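Local coordinates for protein glycerol-3-phosphate dehydrogenase [NAD(+)] 1 (Saccharomyces cerevisiae, PDB 4FGW) that catalyses the NAD-linked interconversion of dihydroxyacetone phosphate and sn-glycerol 3-phosphate, driving glycerol production and accumulation during hyperosmotic stress, at residues Ile232-Gly237 against Glu289-Gln294; Glu195-Tyr200 against Glu295-Ala300. All coordinates share one frame; numbering follows the deposited sequence.

Contact 1: residues Ile232-Gly237 against Glu289-Gln294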
ATOM      1  N   ILE A 232       4.192  -6.238  18.396  1.00 56.14           N
ATOM      2  CA  ILE A 232       3.091  -5.379  18.851  1.00 56.76           C
ATOM      3  C   ILE A 232       2.141  -6.156  19.775  1.00 63.76           C
ATOM      4  O   ILE A 232       2.394  -7.326  20.072  1.00 65.45           O
ATOM      5  CB  ILE A 232       2.350  -4.702  17.649  1.00 56.98           C
ATOM      6  CG1 ILE A 232       1.701  -5.742  16.701  1.00 55.13           C
ATOM      7  CG2 ILE A 232       3.275  -3.728  16.898  1.00 55.14           C
ATOM      8  CD1 ILE A 232       0.539  -5.239  15.878  1.00 53.50           C
ATOM      9  N   GLU A 233       1.052  -5.510  20.214  1.00 61.27           N
ATOM     10  CA  GLU A 233       0.030  -6.103  21.081  1.00 63.33           C
ATOM     11  C   GLU A 233      -1.182  -6.597  20.289  1.00 66.17           C
ATOM     12  O   GLU A 233      -1.722  -7.654  20.602  1.00 66.87           O
ATOM     13  CB  GLU A 233      -0.437  -5.084  22.135  1.00 67.42           C
ATOM     14  CG  GLU A 233       0.524  -4.907  23.294  1.00 80.55           C
ATOM     15  CD  GLU A 233      -0.167  -4.765  24.635  1.00111.47           C
ATOM     16  OE1 GLU A 233      -0.382  -3.609  25.065  1.00119.49           O
ATOM     17  OE2 GLU A 233      -0.509  -5.804  25.246  1.00101.63           O
ATOM     18  N   ASP A 234      -1.615  -5.814  19.281  1.00 60.55           N
ATOM     19  CA  ASP A 234      -2.807  -6.050  18.473  1.00 59.17           C
ATOM     20  C   ASP A 234      -2.859  -7.380  17.702  1.00 62.64           C
ATOM     21  O   ASP A 234      -2.573  -7.430  16.501  1.00 61.03           O
ATOM     22  CB  ASP A 234      -3.121  -4.810  17.609  1.00 59.18           C
ATOM     23  CG  ASP A 234      -4.490  -4.775  16.949  1.00 63.17           C
ATOM     24  OD1 ASP A 234      -5.329  -5.648  17.262  1.00 63.93           O
ATOM     25  OD2 ASP A 234      -4.720  -3.872  16.118  1.00 62.66           O
ATOM     26  N   VAL A 235      -3.266  -8.458  18.415  1.00 60.52           N
ATOM     27  CA  VAL A 235      -3.442  -9.817  17.889  1.00 58.74           C
ATOM     28  C   VAL A 235      -4.613  -9.839  16.887  1.00 64.65           C
ATOM     29  O   VAL A 235      -4.519 -10.508  15.859  1.00 62.44           O
ATOM     30  CB  VAL A 235      -3.588 -10.885  19.025  1.00 63.33           C
ATOM     31  CG1 VAL A 235      -3.942 -12.263  18.475  1.00 62.37           C
ATOM     32  CG2 VAL A 235      -2.324 -10.966  19.876  1.00 63.16           C
ATOM     33  N   ALA A 236      -5.698  -9.102  17.179  1.00 64.60           N
ATOM     34  CA  ALA A 236      -6.875  -9.031  16.309  1.00 65.17           C
ATOM     35  C   ALA A 236      -6.565  -8.408  14.926  1.00 67.77           C
ATOM     36  O   ALA A 236      -6.900  -9.019  13.908  1.00 67.10           O
ATOM     37  CB  ALA A 236      -7.989  -8.270  17.005  1.00 68.91           C
ATOM     38  N   GLY A 237      -5.901  -7.241  14.912  1.00 63.58           N
ATOM     39  CA  GLY A 237      -5.526  -6.503  13.703  1.00 61.45           C
ATOM     40  C   GLY A 237      -4.716  -7.306  12.708  1.00 65.19           C
ATOM     41  O   GLY A 237      -5.108  -7.418  11.542  1.00 64.11           O
ATOM     42  N   GLU A 289      -5.938   1.197  14.608  1.00 62.35           N
ATOM     43  CA  GLU A 289      -5.875   1.579  13.187  1.00 59.86           C
ATOM     44  C   GLU A 289      -4.445   1.454  12.678  1.00 59.04           C
ATOM     45  O   GLU A 289      -4.233   1.013  11.552  1.00 57.21           O
ATOM     46  CB  GLU A 289      -6.331   3.034  12.993  1.00 63.35           C
ATOM     47  CG  GLU A 289      -7.826   3.200  12.847  1.00 78.90           C
ATOM     48  CD  GLU A 289      -8.312   4.546  12.341  1.00110.06           C
ATOM     49  OE1 GLU A 289      -7.968   4.917  11.193  1.00100.15           O
ATOM     50  OE2 GLU A 289      -9.099   5.195  13.067  1.00111.17           O
ATOM     51  N   GLU A 290      -3.472   1.826  13.539  1.00 54.86           N
ATOM     52  CA  GLU A 290      -2.026   1.827  13.342  1.00 52.57           C
ATOM     53  C   GLU A 290      -1.502   0.518  12.793  1.00 55.03           C
ATOM     54  O   GLU A 290      -0.714   0.529  11.857  1.00 53.83           O
ATOM     55  CB  GLU A 290      -1.306   2.186  14.658  1.00 55.57           C
ATOM     56  CG  GLU A 290      -1.365   3.667  15.016  1.00 62.78           C
ATOM     57  CD  GLU A 290      -2.629   4.170  15.697  1.00 83.07           C
ATOM     58  OE1 GLU A 290      -2.660   5.372  16.041  1.00 76.09           O
ATOM     59  OE2 GLU A 290      -3.578   3.375  15.896  1.00 75.35           O
ATOM     60  N   THR A 291      -1.978  -0.605  13.342  1.00 51.71           N
ATOM     61  CA  THR A 291      -1.616  -1.971  12.960  1.00 49.13           C
ATOM     62  C   THR A 291      -1.776  -2.204  11.457  1.00 49.89           C
ATOM     63  O   THR A 291      -0.886  -2.771  10.823  1.00 47.48           O
ATOM     64  CB  THR A 291      -2.476  -2.958  13.791  1.00 51.90           C
ATOM     65  OG1 THR A 291      -2.316  -2.652  15.176  1.00 52.21           O
ATOM     66  CG2 THR A 291      -2.132  -4.409  13.535  1.00 44.46           C
ATOM     67  N   TYR A 292      -2.906  -1.751  10.900  1.00 47.39           N
ATOM     68  CA  TYR A 292      -3.267  -1.931   9.497  1.00 46.04           C
ATOM     69  C   TYR A 292      -2.361  -1.207   8.496  1.00 47.82           C
ATOM     70  O   TYR A 292      -2.055  -1.776   7.452  1.00 46.77           O
ATOM     71  CB  TYR A 292      -4.744  -1.581   9.284  1.00 49.10           C
ATOM     72  CG  TYR A 292      -5.669  -2.375  10.178  1.00 53.74           C
ATOM     73  CD1 TYR A 292      -6.119  -3.634   9.803  1.00 55.89           C
ATOM     74  CD2 TYR A 292      -6.085  -1.873  11.408  1.00 57.07           C
ATOM     75  CE1 TYR A 292      -6.944  -4.385  10.635  1.00 58.95           C
ATOM     76  CE2 TYR A 292      -6.919  -2.611  12.247  1.00 59.93           C
ATOM     77  CZ  TYR A 292      -7.347  -3.868  11.854  1.00 66.25           C
ATOM     78  OH  TYR A 292      -8.166  -4.610  12.665  1.00 68.71           O
ATOM     79  N   TYR A 293      -1.919   0.020   8.812  1.00 44.11           N
ATOM     80  CA  TYR A 293      -1.053   0.780   7.908  1.00 43.22           C
ATOM     81  C   TYR A 293       0.430   0.820   8.291  1.00 46.75           C
ATOM     82  O   TYR A 293       1.247   1.154   7.443  1.00 46.60           O
ATOM     83  CB  TYR A 293      -1.619   2.185   7.629  1.00 45.23           C
ATOM     84  CG  TYR A 293      -1.614   3.121   8.818  1.00 47.28           C
ATOM     85  CD1 TYR A 293      -2.702   3.190   9.679  1.00 50.56           C
ATOM     86  CD2 TYR A 293      -0.542   3.983   9.051  1.00 47.67           C
ATOM     87  CE1 TYR A 293      -2.714   4.069  10.760  1.00 52.92           C
ATOM     88  CE2 TYR A 293      -0.537   4.855  10.139  1.00 49.89           C
ATOM     89  CZ  TYR A 293      -1.630   4.901  10.986  1.00 57.54           C
ATOM     90  OH  TYR A 293      -1.635   5.764  12.053  1.00 60.38           O
ATOM     91  N   GLN A 294       0.783   0.481   9.549  1.00 43.47           N
ATOM     92  CA  GLN A 294       2.178   0.493  10.023  1.00 42.04           C
ATOM     93  C   GLN A 294       2.868  -0.857   9.951  1.00 45.23           C
ATOM     94  O   GLN A 294       4.098  -0.895   9.923  1.00 44.43           O
ATOM     95  CB  GLN A 294       2.267   0.973  11.480  1.00 44.75           C
ATOM     96  CG  GLN A 294       1.852   2.418  11.721  1.00 50.12           C
ATOM     97  CD  GLN A 294       2.075   2.888  13.141  1.00 65.99           C
ATOM     98  OE1 GLN A 294       2.116   4.088  13.408  1.00 63.91           O
ATOM     99  NE2 GLN A 294       2.211   1.973  14.096  1.00 57.65           N
TER

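Contact 2: residues Glu195-Tyr200 against Glu295-Ala300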
ATOM      1  N   GLU A 195       9.701  -9.358   5.856  1.00 40.50           N
ATOM      2  CA  GLU A 195       9.348  -8.951   7.205  1.00 39.53           C
ATOM      3  C   GLU A 195       8.164  -9.749   7.720  1.00 42.54           C
ATOM      4  O   GLU A 195       7.447 -10.399   6.946  1.00 40.36           O
ATOM      5  CB  GLU A 195       8.970  -7.459   7.238  1.00 39.69           C
ATOM      6  CG  GLU A 195      10.048  -6.483   6.797  1.00 45.05           C
ATOM      7  CD  GLU A 195       9.619  -5.030   6.895  1.00 51.78           C
ATOM      8  OE1 GLU A 195      10.396  -4.218   7.443  1.00 57.95           O
ATOM      9  OE2 GLU A 195       8.495  -4.710   6.452  1.00 45.79           O
ATOM     10  N   THR A 196       7.937  -9.648   9.041  1.00 40.22           N
ATOM     11  CA  THR A 196       6.770 -10.192   9.719  1.00 40.27           C
ATOM     12  C   THR A 196       6.424  -9.360  10.940  1.00 43.46           C
ATOM     13  O   THR A 196       7.295  -8.708  11.529  1.00 41.61           O
ATOM     14  CB  THR A 196       6.875 -11.710  10.020  1.00 46.80           C
ATOM     15  OG1 THR A 196       5.556 -12.245  10.040  1.00 44.24           O
ATOM     16  CG2 THR A 196       7.559 -12.021  11.361  1.00 46.84           C
ATOM     17  N   THR A 197       5.141  -9.417  11.321  1.00 40.89           N
ATOM     18  CA  THR A 197       4.638  -8.815  12.544  1.00 41.30           C
ATOM     19  C   THR A 197       4.375  -9.985  13.491  1.00 46.42           C
ATOM     20  O   THR A 197       3.896 -11.043  13.062  1.00 44.29           O
ATOM     21  CB  THR A 197       3.329  -8.045  12.324  1.00 44.35           C
ATOM     22  OG1 THR A 197       3.327  -7.383  11.063  1.00 42.09           O
ATOM     23  CG2 THR A 197       3.049  -7.063  13.443  1.00 41.96           C
ATOM     24  N   VAL A 198       4.733  -9.791  14.767  1.00 45.53           N
ATOM     25  CA  VAL A 198       4.445 -10.703  15.859  1.00 47.50           C
ATOM     26  C   VAL A 198       3.587  -9.884  16.825  1.00 53.42           C
ATOM     27  O   VAL A 198       4.005  -8.807  17.259  1.00 53.42           O
ATOM     28  CB  VAL A 198       5.696 -11.323  16.547  1.00 52.22           C
ATOM     29  CG1 VAL A 198       5.280 -12.241  17.701  1.00 54.21           C
ATOM     30  CG2 VAL A 198       6.549 -12.094  15.548  1.00 50.72           C
ATOM     31  N   ALA A 199       2.370 -10.367  17.118  1.00 51.19           N
ATOM     32  CA  ALA A 199       1.459  -9.695  18.044  1.00 52.13           C
ATOM     33  C   ALA A 199       1.193 -10.562  19.252  1.00 60.34           C
ATOM     34  O   ALA A 199       0.968 -11.762  19.111  1.00 60.96           O
ATOM     35  CB  ALA A 199       0.166  -9.330  17.352  1.00 51.47           C
ATOM     36  N   TYR A 200       1.240  -9.964  20.447  1.00 59.74           N
ATOM     37  CA  TYR A 200       1.029 -10.680  21.708  1.00 62.30           C
ATOM     38  C   TYR A 200       0.640  -9.700  22.807  1.00 69.09           C
ATOM     39  O   TYR A 200       1.334  -8.702  23.029  1.00 67.56           O
ATOM     40  CB  TYR A 200       2.317 -11.441  22.089  1.00 63.40           C
ATOM     41  CG  TYR A 200       2.265 -12.245  23.367  1.00 67.69           C
ATOM     42  CD1 TYR A 200       1.782 -13.551  23.373  1.00 70.22           C
ATOM     43  CD2 TYR A 200       2.793 -11.741  24.553  1.00 70.76           C
ATOM     44  CE1 TYR A 200       1.767 -14.311  24.541  1.00 74.07           C
ATOM     45  CE2 TYR A 200       2.787 -12.492  25.726  1.00 74.63           C
ATOM     46  CZ  TYR A 200       2.269 -13.776  25.717  1.00 81.78           C
ATOM     47  OH  TYR A 200       2.259 -14.515  26.876  1.00 85.12           O
ATOM     48  N   GLU A 295       2.098  -1.969   9.987  1.00 42.12           N
ATOM     49  CA  GLU A 295       2.673  -3.312  10.070  1.00 40.89           C
ATOM     50  C   GLU A 295       2.660  -4.150   8.799  1.00 44.36           C
ATOM     51  O   GLU A 295       1.817  -3.947   7.914  1.00 43.89           O
ATOM     52  CB  GLU A 295       2.080  -4.095  11.272  1.00 43.31           C
ATOM     53  CG  GLU A 295       2.110  -3.350  12.609  1.00 48.72           C
ATOM     54  CD  GLU A 295       3.460  -2.914  13.145  1.00 51.78           C
ATOM     55  OE1 GLU A 295       4.475  -3.566  12.814  1.00 46.27           O
ATOM     56  OE2 GLU A 295       3.503  -1.937  13.923  1.00 48.82           O
ATOM     57  N   SER A 296       3.613  -5.113   8.732  1.00 39.62           N
ATOM     58  CA  SER A 296       3.769  -6.062   7.631  1.00 38.18           C
ATOM     59  C   SER A 296       2.480  -6.847   7.403  1.00 42.36           C
ATOM     60  O   SER A 296       2.065  -7.038   6.262  1.00 40.00           O
ATOM     61  CB  SER A 296       4.932  -7.013   7.906  1.00 40.43           C
ATOM     62  OG  SER A 296       5.158  -7.869   6.796  1.00 44.63           O
ATOM     63  N   ALA A 297       1.835  -7.263   8.502  1.00 41.83           N
ATOM     64  CA  ALA A 297       0.581  -8.009   8.514  1.00 42.42           C
ATOM     65  C   ALA A 297      -0.548  -7.240   7.821  1.00 47.18           C
ATOM     66  O   ALA A 297      -1.403  -7.864   7.199  1.00 48.16           O
ATOM     67  CB  ALA A 297       0.193  -8.312   9.942  1.00 44.59           C
ATOM     68  N   GLY A 298      -0.508  -5.908   7.913  1.00 42.65           N
ATOM     69  CA  GLY A 298      -1.485  -5.014   7.313  1.00 41.90           C
ATOM     70  C   GLY A 298      -1.190  -4.679   5.870  1.00 42.47           C
ATOM     71  O   GLY A 298      -1.248  -5.558   5.008  1.00 40.64           O
ATOM     72  N   VAL A 299      -0.860  -3.397   5.617  1.00 38.31           N
ATOM     73  CA  VAL A 299      -0.574  -2.805   4.307  1.00 37.15           C
ATOM     74  C   VAL A 299       0.383  -3.625   3.400  1.00 40.49           C
ATOM     75  O   VAL A 299       0.062  -3.848   2.225  1.00 39.96           O
ATOM     76  CB  VAL A 299      -0.187  -1.297   4.433  1.00 40.99           C
ATOM     77  CG1 VAL A 299       1.201  -1.102   5.055  1.00 39.90           C
ATOM     78  CG2 VAL A 299      -0.283  -0.580   3.087  1.00 40.63           C
ATOM     79  N   ALA A 300       1.531  -4.083   3.945  1.00 36.30           N
ATOM     80  CA  ALA A 300       2.526  -4.844   3.173  1.00 36.09           C
ATOM     81  C   ALA A 300       1.949  -6.176   2.668  1.00 41.84           C
ATOM     82  O   ALA A 300       2.116  -6.511   1.487  1.00 42.61           O
ATOM     83  CB  ALA A 300       3.784  -5.081   4.002  1.00 36.38           C
TER
HETATM   84  O   HOH W   1       6.604  -6.378   5.077  1.00 33.91           O
HETATM   85  O   HOH W   2       5.350  -5.397  10.932  1.00 41.65           O

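Contact 1: residues Ile232-Gly237 against Glu289-Gln294
D234 and T291 meet through a side-chain hydrogen bond, a worked example of how one N-capping carboxylate can serve two helices at once. T291 OG1 donates to D234 OD2 over 2.9 Å, reaching that oxygen on its anti side and only 16° out of the carboxylate plane. The second oxygen turns to its own chain: D234 OD1 accepts from G237 N at 2.9 Å, met from above the carboxylate plane, and so caps the start of helix 235-257. CG stands anti to the backbone N (chi1 -167°), beside the carbonyl carbon, and from there the two oxygens part, OD1 to G237 N and OD2 to T291. OD2 also accepts from S287 OG and R288 N, and this buried, many-donor setting would probably favour the charged form.

The two branches of T291 divide the labour. OG1 goes to the carboxylate, while methyl CG2 packs 3.6 Å from I232 CD1, the two side chains passing at a slant. CG2 also comes to 4.0 Å from G237 C. A CB on G237 would fall too near T291 CG2, consistent with the close approach of T291 at this glycine. Y292 brings its hydroxyl up to the same glycine, OH lying 3.4 Å from G237 CA, and the hydroxyl is hydrogen-bonded to S287 OG.

I238 of helix 235-257 touches both I232 and T291, and the side chain of Y292 touches I276 and I277 of helix 261-283. Helix 289-294 is thus joined to both long helices, beside the end of strand 227-232.

Contact 2: residues Glu195-Tyr200 against Glu295-Ala300
T196 and S296 bring their CA atoms to 5.5 Å where strand 195-199 and helix 296-300 pass with their axes 7.7 Å apart at closest, at 132° between their directions. The strand belongs to the mixed sheet of the Rossmann-type N-terminal domain and the helix to the helical C-terminal part, so this is an interdomain contact, illustrating how one strand hydroxyl can take up a backbone N-H of the facing segment directly and reach the preceding one through a water.

T197 does most of that work. Its OG1, anti to the carbonyl carbon (chi1 -37°), accepts from A297 N at 3.0 Å with an N-H...O angle of 156°. S296 N also lies near OG1 but at a poor angle, and its proton goes instead to a water, 2.8 Å away. That water is hydrogen-bonded to T197 OG1 as well and donates to E295 OE1, so it joins T197, the backbone of S296 and the carboxylate of E295. The same carboxylate oxygen bonds S230 OG on the adjoining strand. Methyl CG2 of T197 takes the apolar share, lying 3.8 Å from E295 CB, the two side chains crossing at about a right angle. An alanine in place of T197 would probably leave A297 N without its acceptor and deprive the water of one of its holds, while opening a gap beside E295 CB.

Two residues earlier in the strand, E195 CB lies against S296 OG. The polar end of E195 is engaged by R270 of the second subunit, in a salt bridge through OE2, and S296 OG is hydrogen-bonded to A182 N. A second water closes the array, donating to E195 OE2 at 2.9 Å and standing 2.7 Å from S296 OG.

Contact 1 is nested within the loop closed by contact 2, and their centres are 8 Å apart. Two probable backbone hydrogen bonds join them: Y292 O to V299 N at 2.7 Å, between consecutive helices, and I232 N to V198 O at 2.8 Å, between adjacent strands. R270 of the second subunit forms a hydrogen bond to Q294 O and a salt bridge to E195 OE2, so both contacts reach into the dimer interface. The probable active site is near but not touched at K245, the presumed proton acceptor, whose side chain is about 10 Å from that of Y292, while the side chain of T196 is about 5 Å from that of W45, a likely NAD-binding residue.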